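Long-range contacts in uncharacterized protein YLR021W (Saccharomyces cerevisiae, PDB 2Z5B), which helps assemble the yeast 20S proteasome by promoting alpha-ring formation, as a heterodimer with POC4 that binds proteasome precursors: residues Ser50-Ser55 and Tyr95-Lys100; Gln115-Tyr120 and Phe139-Ser144. One frame throughout, in Å; residues are numbered along the deposited sequence.

Contact 1. Residues Ser50-Ser55 and Tyr95-Lys100; sequences STYEVS and YQVVTK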
loop_
_atom_site.group_PDB
_atom_site.type_symbol
_atom_site.label_atom_id
_atom_site.label_comp_id
_atom_site.label_asym_id
_atom_site.label_seq_id
_atom_site.Cartn_x
_atom_site.Cartn_y
_atom_site.Cartn_z
ATOM N N SER B 50 -8.292 -0.098 -5.977
ATOM C CA SER B 50 -8.090 1.343 -6.113
ATOM C C SER B 50 -6.871 1.793 -5.330
ATOM O O SER B 50 -6.461 1.123 -4.384
ATOM C CB SER B 50 -9.335 2.101 -5.627
ATOM O OG SER B 50 -10.526 1.528 -6.162
ATOM N N THR B 51 -6.275 2.909 -5.727
ATOM C CA THR B 51 -5.157 3.491 -4.982
ATOM C C THR B 51 -5.229 5.006 -5.063
ATOM O O THR B 51 -5.448 5.569 -6.146
ATOM C CB THR B 51 -3.772 2.988 -5.478
ATOM O OG1 THR B 51 -3.647 1.581 -5.237
ATOM C CG2 THR B 51 -2.630 3.707 -4.766
ATOM N N TYR B 52 -5.029 5.653 -3.919
ATOM C CA TYR B 52 -5.076 7.102 -3.806
ATOM C C TYR B 52 -3.873 7.618 -3.057
ATOM O O TYR B 52 -3.403 6.990 -2.107
ATOM C CB TYR B 52 -6.359 7.553 -3.086
ATOM C CG TYR B 52 -7.602 6.973 -3.715
ATOM C CD1 TYR B 52 -8.191 7.567 -4.836
ATOM C CD2 TYR B 52 -8.159 5.796 -3.221
ATOM C CE1 TYR B 52 -9.323 6.997 -5.438
ATOM C CE2 TYR B 52 -9.283 5.236 -3.800
ATOM C CZ TYR B 52 -9.864 5.839 -4.899
ATOM O OH TYR B 52 -10.982 5.246 -5.449
ATOM N N GLU B 53 -3.375 8.764 -3.499
ATOM C CA GLU B 53 -2.337 9.467 -2.784
ATOM C C GLU B 53 -2.963 10.664 -2.075
ATOM O O GLU B 53 -3.611 11.511 -2.707
ATOM C CB GLU B 53 -1.207 9.885 -3.738
ATOM C CG GLU B 53 0.002 10.478 -3.034
ATOM C CD GLU B 53 1.214 10.633 -3.936
ATOM O OE1 GLU B 53 1.063 10.964 -5.138
ATOM O OE2 GLU B 53 2.337 10.428 -3.429
ATOM N N VAL B 54 -2.792 10.695 -0.753
ATOM C CA VAL B 54 -3.294 11.772 0.091
ATOM C C VAL B 54 -2.100 12.569 0.634
ATOM O O VAL B 54 -1.263 12.032 1.368
ATOM C CB VAL B 54 -4.187 11.218 1.244
ATOM C CG1 VAL B 54 -5.086 12.324 1.825
ATOM C CG2 VAL B 54 -5.043 10.052 0.750
ATOM N N SER B 55 -2.008 13.842 0.249
ATOM C CA SER B 55 -0.941 14.718 0.740
ATOM C C SER B 55 -1.476 16.065 1.237
ATOM O O SER B 55 -2.473 16.572 0.725
ATOM C CB SER B 55 0.144 14.929 -0.324
ATOM O OG SER B 55 -0.388 15.527 -1.491
ATOM N N TYR B 95 -6.305 18.458 2.413
ATOM C CA TYR B 95 -5.467 17.522 1.685
ATOM C C TYR B 95 -5.807 17.508 0.203
ATOM O O TYR B 95 -6.900 17.916 -0.218
ATOM C CB TYR B 95 -5.598 16.098 2.256
ATOM C CG TYR B 95 -5.172 15.976 3.700
ATOM C CD1 TYR B 95 -6.046 16.323 4.731
ATOM C CD2 TYR B 95 -3.901 15.525 4.035
ATOM C CE1 TYR B 95 -5.668 16.231 6.050
ATOM C CE2 TYR B 95 -3.512 15.418 5.360
ATOM C CZ TYR B 95 -4.410 15.778 6.360
ATOM O OH TYR B 95 -4.046 15.684 7.672
ATOM N N GLN B 96 -4.840 17.049 -0.579
ATOM C CA GLN B 96 -5.016 16.759 -1.984
ATOM C C GLN B 96 -5.140 15.236 -2.097
ATOM O O GLN B 96 -4.250 14.502 -1.650
ATOM C CB GLN B 96 -3.790 17.273 -2.756
ATOM C CG GLN B 96 -3.837 17.100 -4.271
ATOM C CD GLN B 96 -2.526 17.480 -4.951
ATOM O OE1 GLN B 96 -2.446 18.505 -5.633
ATOM N NE2 GLN B 96 -1.495 16.657 -4.768
ATOM N N VAL B 97 -6.257 14.769 -2.650
ATOM C CA VAL B 97 -6.455 13.346 -2.920
ATOM C C VAL B 97 -6.324 13.078 -4.418
ATOM O O VAL B 97 -7.126 13.558 -5.223
ATOM C CB VAL B 97 -7.821 12.828 -2.414
ATOM C CG1 VAL B 97 -8.013 11.349 -2.791
ATOM C CG2 VAL B 97 -7.944 13.026 -0.909
ATOM N N VAL B 98 -5.301 12.318 -4.782
ATOM C CA VAL B 98 -5.062 11.961 -6.184
ATOM C C VAL B 98 -5.317 10.473 -6.398
ATOM O O VAL B 98 -4.754 9.623 -5.704
ATOM C CB VAL B 98 -3.628 12.334 -6.636
ATOM C CG1 VAL B 98 -3.398 11.966 -8.109
ATOM C CG2 VAL B 98 -3.366 13.809 -6.431
ATOM N N THR B 99 -6.161 10.183 -7.375
ATOM C CA THR B 99 -6.512 8.841 -7.757
ATOM C C THR B 99 -5.430 8.287 -8.680
ATOM O O THR B 99 -5.195 8.826 -9.772
ATOM C CB THR B 99 -7.872 8.831 -8.471
ATOM O OG1 THR B 99 -8.857 9.419 -7.617
ATOM C CG2 THR B 99 -8.303 7.414 -8.816
ATOM N N LYS B 100 -4.773 7.219 -8.230
ATOM C CA LYS B 100 -3.726 6.559 -9.022
ATOM C C LYS B 100 -4.299 5.352 -9.759
ATOM O O LYS B 100 -3.818 4.984 -10.833
ATOM C CB LYS B 100 -2.524 6.153 -8.151
ATOM C CG LYS B 100 -1.873 7.279 -7.364
ATOM C CD LYS B 100 -1.326 8.382 -8.294
ATOM C CE LYS B 100 -0.609 9.454 -7.512
ATOM N NZ LYS B 100 0.796 9.059 -7.206
#
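Lys100 NZ is held from two chains: it forms a salt bridge with Glu53 OE1 at 2.8 Å and a hydrogen bond with the backbone oxygen of Leu88 of the partner protein YPL144W. The ammonium meets OE1 from above the carboxylate plane, 58° out of it. Glu53 reaches out on an extended chain, CG anti to the backbone N (chi1 -173°), and the lysine bends across it so that Lys100 CE lies 3.8 Å from Glu53 CB. Leu89 of YPL144W packs on both side chains, and the charge pair thus sits where the two proteins join. Beneath it the backbones pair in antiparallel fashion. Glu53 and Val98 exchange two nearly straight bonds, as do Ser55 and Gln96, and Lys100 N closes the row on Thr51 O at 2.7 Å. On the other face of the sheet, Tyr52 and Thr99 stand side by side, Thr99 OG1 lying in the ring plane at its edge, 3.3 Å from Tyr52 CE1. Val54 CG1 meets Val97 CG2 at 4.0 Å and Tyr95 CB at 3.8 Å; this face turns to helix 109-124, where Tyr52 touches Val109 and Val54 touches Cys113. This is antiparallel strand pairing at the margin of the chain's mixed sheet, in an alpha/beta fold with a helix on one face and YPL144W meeting part of the other.

Contact 2. Residues Gln115-Tyr120 and Phe139-Ser144; sequences QIAELY and FSLLIS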
loop_
_atom_site.group_PDB
_atom_site.type_symbol
_atom_site.label_atom_id
_atom_site.label_comp_id
_atom_site.label_asym_id
_atom_site.label_seq_id
_atom_site.Cartn_x
_atom_site.Cartn_y
_atom_site.Cartn_z
ATOM N N GLN B 115 -10.063 11.529 6.287
ATOM C CA GLN B 115 -10.335 11.089 7.656
ATOM C C GLN B 115 -9.248 10.119 8.089
ATOM O O GLN B 115 -8.718 10.219 9.207
ATOM C CB GLN B 115 -11.738 10.481 7.784
ATOM C CG GLN B 115 -12.894 11.531 7.799
ATOM C CD GLN B 115 -12.786 12.542 8.937
ATOM O OE1 GLN B 115 -12.239 12.253 10.012
ATOM N NE2 GLN B 115 -13.296 13.742 8.699
ATOM N N ILE B 116 -8.870 9.219 7.185
ATOM C CA ILE B 116 -7.748 8.302 7.459
ATOM C C ILE B 116 -6.470 9.107 7.668
ATOM O O ILE B 116 -5.752 8.899 8.646
ATOM C CB ILE B 116 -7.605 7.225 6.352
ATOM C CG1 ILE B 116 -8.833 6.318 6.370
ATOM C CG2 ILE B 116 -6.323 6.387 6.547
ATOM C CD1 ILE B 116 -8.915 5.326 5.235
ATOM N N ALA B 117 -6.209 10.066 6.775
ATOM C CA ALA B 117 -5.044 10.939 6.900
ATOM C C ALA B 117 -4.998 11.670 8.240
ATOM O O ALA B 117 -3.963 11.704 8.898
ATOM C CB ALA B 117 -5.002 11.940 5.755
ATOM N N GLU B 118 -6.122 12.263 8.636
ATOM C CA GLU B 118 -6.189 12.987 9.902
ATOM C C GLU B 118 -5.982 12.068 11.110
ATOM O O GLU B 118 -5.349 12.454 12.087
ATOM C CB GLU B 118 -7.496 13.789 10.000
ATOM C CG GLU B 118 -7.404 15.147 9.284
ATOM C CD GLU B 118 -6.336 16.056 9.887
ATOM O OE1 GLU B 118 -6.589 16.681 10.931
ATOM O OE2 GLU B 118 -5.232 16.154 9.329
ATOM N N LEU B 119 -6.496 10.847 11.022
ATOM C CA LEU B 119 -6.285 9.850 12.073
ATOM C C LEU B 119 -4.784 9.623 12.270
ATOM O O LEU B 119 -4.262 9.672 13.394
ATOM C CB LEU B 119 -7.014 8.535 11.722
ATOM C CG LEU B 119 -6.992 7.410 12.765
ATOM C CD1 LEU B 119 -7.810 7.773 14.001
ATOM C CD2 LEU B 119 -7.488 6.108 12.163
ATOM N N TYR B 120 -4.087 9.399 11.162
ATOM C CA TYR B 120 -2.634 9.224 11.201
ATOM C C TYR B 120 -1.900 10.416 11.820
ATOM O O TYR B 120 -1.072 10.231 12.708
ATOM C CB TYR B 120 -2.097 8.880 9.812
ATOM C CG TYR B 120 -2.070 7.395 9.576
ATOM C CD1 TYR B 120 -1.017 6.613 10.067
ATOM C CD2 TYR B 120 -3.108 6.763 8.907
ATOM C CE1 TYR B 120 -0.993 5.227 9.874
ATOM C CE2 TYR B 120 -3.095 5.383 8.707
ATOM C CZ TYR B 120 -2.039 4.630 9.186
ATOM O OH TYR B 120 -2.047 3.281 8.979
ATOM N N PHE B 139 3.722 15.110 5.570
ATOM C CA PHE B 139 2.619 14.125 5.476
ATOM C C PHE B 139 2.216 13.652 4.074
ATOM O O PHE B 139 1.700 14.420 3.247
ATOM C CB PHE B 139 1.354 14.508 6.259
ATOM C CG PHE B 139 0.426 13.340 6.469
ATOM C CD1 PHE B 139 0.686 12.404 7.475
ATOM C CD2 PHE B 139 -0.672 13.142 5.634
ATOM C CE1 PHE B 139 -0.141 11.304 7.655
ATOM C CE2 PHE B 139 -1.503 12.048 5.810
ATOM C CZ PHE B 139 -1.243 11.129 6.828
ATOM N N SER B 140 2.406 12.355 3.861
ATOM C CA SER B 140 2.004 11.675 2.649
ATOM C C SER B 140 1.461 10.305 3.046
ATOM O O SER B 140 2.015 9.636 3.928
ATOM C CB SER B 140 3.210 11.534 1.724
ATOM O OG SER B 140 2.891 10.805 0.564
ATOM N N LEU B 141 0.363 9.915 2.411
ATOM C CA LEU B 141 -0.251 8.615 2.629
ATOM C C LEU B 141 -0.735 8.040 1.315
ATOM O O LEU B 141 -1.514 8.666 0.588
ATOM C CB LEU B 141 -1.397 8.727 3.650
ATOM C CG LEU B 141 -2.277 7.547 4.073
ATOM C CD1 LEU B 141 -1.499 6.324 4.595
ATOM C CD2 LEU B 141 -3.276 8.014 5.134
ATOM N N LEU B 142 -0.275 6.832 1.020
ATOM C CA LEU B 142 -0.717 6.081 -0.142
ATOM C C LEU B 142 -1.683 5.000 0.342
ATOM O O LEU B 142 -1.334 4.201 1.225
ATOM C CB LEU B 142 0.529 5.489 -0.830
ATOM C CG LEU B 142 0.674 5.191 -2.324
ATOM C CD1 LEU B 142 0.026 6.215 -3.217
ATOM C CD2 LEU B 142 2.164 5.071 -2.664
ATOM N N ILE B 143 -2.910 5.015 -0.181
ATOM C CA ILE B 143 -3.953 4.078 0.263
ATOM C C ILE B 143 -4.409 3.205 -0.889
ATOM O O ILE B 143 -4.929 3.700 -1.886
ATOM C CB ILE B 143 -5.203 4.779 0.914
ATOM C CG1 ILE B 143 -4.766 5.700 2.059
ATOM C CG2 ILE B 143 -6.204 3.718 1.423
ATOM C CD1 ILE B 143 -5.869 6.648 2.608
ATOM N N SER B 144 -4.203 1.906 -0.754
ATOM C CA SER B 144 -4.751 0.954 -1.706
ATOM C C SER B 144 -5.909 0.246 -1.029
ATOM O O SER B 144 -5.755 -0.283 0.074
ATOM C CB SER B 144 -3.692 -0.051 -2.161
ATOM O OG SER B 144 -2.645 0.586 -2.875
#
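Leu141 pushes CD2 into the shallow hollow that Ile116, Ala117 and Tyr120 form on one side of the helix. Leu141 CD2 lies 3.7 Å from Ile116 CG2, 3.8 Å from Ala117 CA and 4.0 Å from Tyr120 CD2, so one branch of the leucine meets all three residues. The leucine crosses both Ile116 and Tyr120 at about a right angle; its CG is anti to the backbone N (chi1 178°), which carries the branch point out from the strand. The small Ala117 leaves the helix backbone open to Phe139. The outer end of this ring fits against it, Phe139 CE2 3.5 Å from Ala117 CB and Phe139 CZ 3.5 Å from Ala117 O. Tyr120 CB approaches the same ring at its edge, near its plane, 3.8 Å from Phe139 CE1. An alanine in place of Phe139 would probably open a gap beside Ala117 and leave Tyr120 CB without its aromatic neighbour. Farther along the strand, Ile143 continues the ridge with CD1, which touches Ile116 CG2 at 4.0 Å. The surroundings complete the packing: Val54 of strand 50-56 touches Ala117, Leu40 of strand 38-44 lies against Ile116 and Tyr120, and helix 162-176 adds Leu170 to Ile116 and Ile173 to Tyr120. The axes of these short helix and strand segments pass 9.5 Å apart at 132°, with Leu141 and Phe139 reaching across to the helix. This is the hydrophobic packing of a helix on the face of a mixed beta sheet, the core of an alpha/beta fold.

Contact 2 is buried near the centre of the chain, whereas contact 1 lies farther out and is only partly buried, at the side of the sheet that ends in strand 95-99. Their centres are about 9 Å apart. Strands 50-56 and 140-145 are neighbours in the sheet, and helix 109-124, which supplies one side of contact 2, follows strand 95-99 in the chain and also touches Tyr52 and Val54 of contact 1. Tyr95 and Phe139 also pack together, joining the two directly. Backbone hydrogen bonds and a charge pair dominate contact 1; contact 2 relies on apolar side chains between helix and sheet. On the face away from helix 109-124, some residues of each contact, such as Glu53 and Leu142, touch YPL144W.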